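Local coordinates for protein putative methylthioribose-1-phosphate isomerase (Archaeoglobus fulgidus, PDB 1T5O) that probably catalyses the interconversion of methylthioribose-1-phosphate and methylthioribulose-1-phosphate, an isomerisation in methionine biosynthesis, at residues S5-T18 against L42-Y56. Residues are numbered along the deposited sequence; the frame is centred on the assembly and turned at random.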
loop_
_atom_site.group_PDB
_atom_site.type_symbol
_atom_site.label_atom_id
_atom_site.label_comp_id
_atom_site.label_asym_id
_atom_site.label_seq_id
_atom_site.Cartn_x
_atom_site.Cartn_y
_atom_site.Cartn_z
ATOM N N SER A 5 5.880 19.963 -18.272
ATOM C CA SER A 5 6.477 18.621 -18.217
ATOM C C SER A 5 7.152 18.199 -19.524
ATOM O O SER A 5 8.018 17.328 -19.534
ATOM C CB SER A 5 5.410 17.592 -17.843
ATOM O OG SER A 5 4.524 17.478 -18.920
ATOM N N ILE A 6 6.729 18.811 -20.625
ATOM C CA ILE A 6 7.292 18.531 -21.941
ATOM C C ILE A 6 7.029 19.793 -22.762
ATOM O O ILE A 6 5.918 20.348 -22.727
ATOM C CB ILE A 6 6.627 17.289 -22.594
ATOM C CG1 ILE A 6 7.186 17.079 -24.001
ATOM C CG2 ILE A 6 5.103 17.457 -22.665
ATOM C CD1 ILE A 6 6.670 15.813 -24.650
ATOM N N PHE A 7 8.055 20.270 -23.469
ATOM C CA PHE A 7 7.918 21.490 -24.257
ATOM C C PHE A 7 8.968 21.623 -25.373
ATOM O O PHE A 7 9.856 20.786 -25.525
ATOM C CB PHE A 7 8.012 22.700 -23.319
ATOM C CG PHE A 7 9.234 22.677 -22.438
ATOM C CD1 PHE A 7 9.292 21.837 -21.325
ATOM C CD2 PHE A 7 10.342 23.461 -22.741
ATOM C CE1 PHE A 7 10.427 21.776 -20.529
ATOM C CE2 PHE A 7 11.485 23.410 -21.952
ATOM C CZ PHE A 7 11.528 22.567 -20.843
ATOM N N TRP A 8 8.851 22.685 -26.159
ATOM C CA TRP A 8 9.801 22.927 -27.237
ATOM C C TRP A 8 10.595 24.187 -26.930
ATOM O O TRP A 8 10.032 25.248 -26.673
ATOM C CB TRP A 8 9.086 23.092 -28.573
ATOM C CG TRP A 8 10.034 23.022 -29.736
ATOM C CD1 TRP A 8 10.781 24.049 -30.271
ATOM C CD2 TRP A 8 10.364 21.850 -30.489
ATOM N NE1 TRP A 8 11.552 23.575 -31.312
ATOM C CE2 TRP A 8 11.315 22.229 -31.467
ATOM C CE3 TRP A 8 9.949 20.508 -30.430
ATOM C CZ2 TRP A 8 11.853 21.318 -32.383
ATOM C CZ3 TRP A 8 10.486 19.601 -31.340
ATOM C CH2 TRP A 8 11.432 20.014 -32.305
ATOM N N ASP A 9 11.907 24.047 -26.939
ATOM C CA ASP A 9 12.818 25.147 -26.658
ATOM C C ASP A 9 14.078 24.723 -27.383
ATOM O O ASP A 9 14.972 24.109 -26.791
ATOM C CB ASP A 9 13.093 25.234 -25.164
ATOM C CG ASP A 9 12.764 26.587 -24.592
ATOM O OD1 ASP A 9 11.604 27.040 -24.760
ATOM O OD2 ASP A 9 13.663 27.196 -23.965
ATOM N N ASP A 10 14.129 25.042 -28.671
ATOM C CA ASP A 10 15.254 24.654 -29.516
ATOM C C ASP A 10 15.352 23.140 -29.440
ATOM O O ASP A 10 16.422 22.579 -29.215
ATOM C CB ASP A 10 16.561 25.292 -29.035
ATOM C CG ASP A 10 16.512 26.809 -29.053
ATOM O OD1 ASP A 10 15.784 27.382 -29.896
ATOM O OD2 ASP A 10 17.218 27.429 -28.226
ATOM N N GLY A 11 14.210 22.481 -29.614
ATOM C CA GLY A 11 14.185 21.038 -29.555
ATOM C C GLY A 11 13.240 20.556 -28.479
ATOM O O GLY A 11 12.850 21.324 -27.594
ATOM N N LEU A 12 12.884 19.275 -28.559
ATOM C CA LEU A 12 11.968 18.661 -27.605
ATOM C C LEU A 12 12.599 18.469 -26.230
ATOM O O LEU A 12 13.576 17.730 -26.086
ATOM C CB LEU A 12 11.503 17.306 -28.139
ATOM C CG LEU A 12 10.165 16.755 -27.636
ATOM C CD1 LEU A 12 9.862 15.430 -28.351
ATOM C CD2 LEU A 12 10.207 16.569 -26.119
ATOM N N LYS A 13 12.037 19.121 -25.223
ATOM C CA LYS A 13 12.549 18.989 -23.859
ATOM C C LYS A 13 11.480 18.344 -22.969
ATOM O O LYS A 13 10.289 18.642 -23.122
ATOM C CB LYS A 13 12.913 20.356 -23.287
ATOM C CG LYS A 13 13.833 21.211 -24.158
ATOM C CD LYS A 13 15.255 20.654 -24.228
ATOM C CE LYS A 13 16.182 21.623 -24.986
ATOM N NZ LYS A 13 16.218 22.972 -24.320
ATOM N N LEU A 14 11.908 17.464 -22.057
ATOM C CA LEU A 14 11.006 16.784 -21.111
ATOM C C LEU A 14 11.629 16.746 -19.727
ATOM O O LEU A 14 12.849 16.626 -19.585
ATOM C CB LEU A 14 10.789 15.304 -21.436
ATOM C CG LEU A 14 10.761 14.586 -22.774
ATOM C CD1 LEU A 14 10.978 13.115 -22.504
ATOM C CD2 LEU A 14 9.443 14.806 -23.476
ATOM N N ILE A 15 10.784 16.811 -18.707
ATOM C CA ILE A 15 11.256 16.683 -17.340
ATOM C C ILE A 15 11.440 15.168 -17.239
ATOM O O ILE A 15 10.525 14.408 -17.568
ATOM C CB ILE A 15 10.180 17.122 -16.321
ATOM C CG1 ILE A 15 10.167 18.641 -16.186
ATOM C CG2 ILE A 15 10.439 16.463 -14.970
ATOM C CD1 ILE A 15 9.007 19.165 -15.352
ATOM N N ASP A 16 12.608 14.724 -16.794
ATOM C CA ASP A 16 12.873 13.282 -16.677
ATOM C C ASP A 16 12.274 12.774 -15.359
ATOM O O ASP A 16 12.950 12.743 -14.330
ATOM C CB ASP A 16 14.383 13.012 -16.675
ATOM C CG ASP A 16 14.717 11.545 -16.861
ATOM O OD1 ASP A 16 13.810 10.696 -16.735
ATOM O OD2 ASP A 16 15.894 11.234 -17.135
ATOM N N GLN A 17 11.015 12.349 -15.402
ATOM C CA GLN A 17 10.333 11.885 -14.199
ATOM C C GLN A 17 10.968 10.688 -13.505
ATOM O O GLN A 17 10.827 10.531 -12.303
ATOM C CB GLN A 17 8.847 11.634 -14.505
ATOM C CG GLN A 17 8.061 12.937 -14.635
ATOM C CD GLN A 17 6.602 12.726 -14.994
ATOM O OE1 GLN A 17 5.886 12.002 -14.304
ATOM N NE2 GLN A 17 6.152 13.363 -16.072
ATOM N N THR A 18 11.691 9.862 -14.241
ATOM C CA THR A 18 12.347 8.717 -13.620
ATOM C C THR A 18 13.409 9.179 -12.608
ATOM O O THR A 18 13.849 8.396 -11.773
ATOM C CB THR A 18 13.038 7.822 -14.671
ATOM O OG1 THR A 18 14.250 8.451 -15.105
ATOM C CG2 THR A 18 12.119 7.610 -15.873
ATOM N N LEU A 42 8.643 5.677 -18.911
ATOM C CA LEU A 42 7.722 6.510 -18.143
ATOM C C LEU A 42 8.402 7.823 -17.741
ATOM O O LEU A 42 8.083 8.405 -16.701
ATOM C CB LEU A 42 7.213 5.779 -16.890
ATOM C CG LEU A 42 6.523 4.421 -17.098
ATOM C CD1 LEU A 42 6.004 3.912 -15.744
ATOM C CD2 LEU A 42 5.360 4.549 -18.100
ATOM N N ALA A 43 9.363 8.286 -18.539
ATOM C CA ALA A 43 10.002 9.566 -18.238
ATOM C C ALA A 43 8.937 10.633 -18.539
ATOM O O ALA A 43 8.942 11.714 -17.955
ATOM C CB ALA A 43 11.239 9.775 -19.099
ATOM N N VAL A 44 8.039 10.314 -19.473
ATOM C CA VAL A 44 6.911 11.178 -19.817
ATOM C C VAL A 44 5.728 10.286 -19.527
ATOM O O VAL A 44 5.755 9.108 -19.876
ATOM C CB VAL A 44 6.765 11.490 -21.309
ATOM C CG1 VAL A 44 6.175 12.889 -21.460
ATOM C CG2 VAL A 44 8.066 11.311 -22.031
ATOM N N ARG A 45 4.683 10.839 -18.930
ATOM C CA ARG A 45 3.495 10.053 -18.599
ATOM C C ARG A 45 2.325 10.983 -18.393
ATOM O O ARG A 45 2.519 12.181 -18.156
ATOM C CB ARG A 45 3.740 9.248 -17.324
ATOM C CG ARG A 45 4.510 10.014 -16.280
ATOM C CD ARG A 45 4.374 9.317 -14.942
ATOM N NE ARG A 45 3.018 9.425 -14.415
ATOM C CZ ARG A 45 2.512 10.529 -13.881
ATOM N NH1 ARG A 45 3.254 11.627 -13.803
ATOM N NH2 ARG A 45 1.267 10.535 -13.408
ATOM N N GLY A 46 1.120 10.430 -18.455
ATOM C CA GLY A 46 -0.077 11.238 -18.324
ATOM C C GLY A 46 -0.616 11.409 -19.732
ATOM O O GLY A 46 0.148 11.705 -20.655
ATOM N N ALA A 47 -1.918 11.204 -19.912
ATOM C CA ALA A 47 -2.544 11.317 -21.230
ATOM C C ALA A 47 -2.141 12.565 -22.032
ATOM O O ALA A 47 -1.632 12.448 -23.151
ATOM C CB ALA A 47 -4.070 11.246 -21.096
ATOM N N PRO A 48 -2.367 13.771 -21.483
ATOM C CA PRO A 48 -2.004 15.001 -22.202
ATOM C C PRO A 48 -0.516 15.078 -22.526
ATOM O O PRO A 48 -0.132 15.532 -23.594
ATOM C CB PRO A 48 -2.432 16.101 -21.236
ATOM C CG PRO A 48 -3.535 15.448 -20.464
ATOM C CD PRO A 48 -2.981 14.102 -20.188
ATOM N N ALA A 49 0.316 14.641 -21.590
ATOM C CA ALA A 49 1.754 14.662 -21.789
ATOM C C ALA A 49 2.092 13.774 -22.978
ATOM O O ALA A 49 2.931 14.121 -23.824
ATOM C CB ALA A 49 2.459 14.158 -20.540
ATOM N N LEU A 50 1.408 12.633 -23.060
ATOM C CA LEU A 50 1.652 11.692 -24.141
ATOM C C LEU A 50 1.106 12.194 -25.454
ATOM O O LEU A 50 1.613 11.830 -26.522
ATOM C CB LEU A 50 1.046 10.328 -23.818
ATOM C CG LEU A 50 1.849 9.552 -22.782
ATOM C CD1 LEU A 50 1.126 8.247 -22.470
ATOM C CD2 LEU A 50 3.268 9.270 -23.315
ATOM N N GLU A 51 0.050 13.003 -25.386
ATOM C CA GLU A 51 -0.519 13.542 -26.605
ATOM C C GLU A 51 0.486 14.543 -27.150
ATOM O O GLU A 51 0.787 14.554 -28.342
ATOM C CB GLU A 51 -1.848 14.259 -26.347
ATOM C CG GLU A 51 -2.517 14.682 -27.651
ATOM C CD GLU A 51 -3.622 15.685 -27.443
ATOM O OE1 GLU A 51 -3.785 16.149 -26.302
ATOM O OE2 GLU A 51 -4.318 16.027 -28.419
ATOM N N ALA A 52 0.996 15.386 -26.256
ATOM C CA ALA A 52 1.979 16.385 -26.637
ATOM C C ALA A 52 3.256 15.684 -27.119
ATOM O O ALA A 52 3.936 16.171 -28.031
ATOM C CB ALA A 52 2.270 17.318 -25.438
ATOM N N ALA A 53 3.582 14.539 -26.520
ATOM C CA ALA A 53 4.765 13.790 -26.943
ATOM C C ALA A 53 4.572 13.310 -28.386
ATOM O O ALA A 53 5.485 13.401 -29.217
ATOM C CB ALA A 53 5.002 12.591 -26.024
ATOM N N GLY A 54 3.380 12.790 -28.676
ATOM C CA GLY A 54 3.077 12.328 -30.018
ATOM C C GLY A 54 3.226 13.437 -31.050
ATOM O O GLY A 54 3.846 13.233 -32.092
ATOM N N ALA A 55 2.660 14.609 -30.759
ATOM C CA ALA A 55 2.727 15.757 -31.672
ATOM C C ALA A 55 4.134 16.323 -31.817
ATOM O O ALA A 55 4.576 16.607 -32.925
ATOM C CB ALA A 55 1.772 16.861 -31.210
ATOM N N TYR A 56 4.836 16.512 -30.704
ATOM C CA TYR A 56 6.194 17.041 -30.793
ATOM C C TYR A 56 7.056 16.005 -31.496
ATOM O O TYR A 56 8.064 16.347 -32.117
ATOM C CB TYR A 56 6.775 17.331 -29.408
ATOM C CG TYR A 56 6.246 18.599 -28.774
ATOM C CD1 TYR A 56 6.265 19.814 -29.466
ATOM C CD2 TYR A 56 5.780 18.599 -27.465
ATOM C CE1 TYR A 56 5.833 21.002 -28.856
ATOM C CE2 TYR A 56 5.353 19.770 -26.843
ATOM C CZ TYR A 56 5.380 20.963 -27.535
ATOM O OH TYR A 56 4.957 22.112 -26.908
HETATM O O HOH W 1 4.484 22.277 -24.138
HETATM O O HOH W 2 6.342 24.939 -26.358
#
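I6 reaches from the edge strand of the N-terminal antiparallel sheet onto the first turns of helix 47-61, where small alanines let strand and helix approach: its CD1 lies 3.6 Å from A53 CA, and its CG2 rests on the methyl of A52. With CG1 anti to the backbone N (chi1 177°), the extended isoleucine also runs past the Y56 ring, CG1 being 4.0 Å from Y56 CD2. W8 slides past the ring at its other ortho carbon, W8 CE3 lying 3.9 Å from Y56 CD1, while L12 sets its CD1 against Y56 CB. Tyrosine suits this place because its shaft is apolar and its tip polar: one water joins Y56 OH to I6 O, and a second links it weakly to W8 N.

Beyond I6, L14 CD1 presses tightly on V44 CG2 at 3.5 Å, carrying the apolar layer onto the loop that leads into the helix. There the contact turns polar. Q17 N gives A43 O a weak hydrogen bond, and R45 NH1 donates to Q17 OE1 at 2.7 Å, in the carbonyl plane and on a lone pair, although amide and guanidinium planes stand 78° apart. R45 NH1 also hydrogen-bonds to N155 OD1, and Q17 NE2 weakly reaches L159 O. A methionine in place of R45 would probably leave Q17 OE1 without this donor and its amide freer to turn. Apolar packing thus joins helix to sheet. R45, G46 and A47 are predicted to bind substrate; the neutral amides of Q17 and N155 probably help to orient R45 while leaving its positive charge uncompensated by them, consistent with binding a phosphorylated sugar.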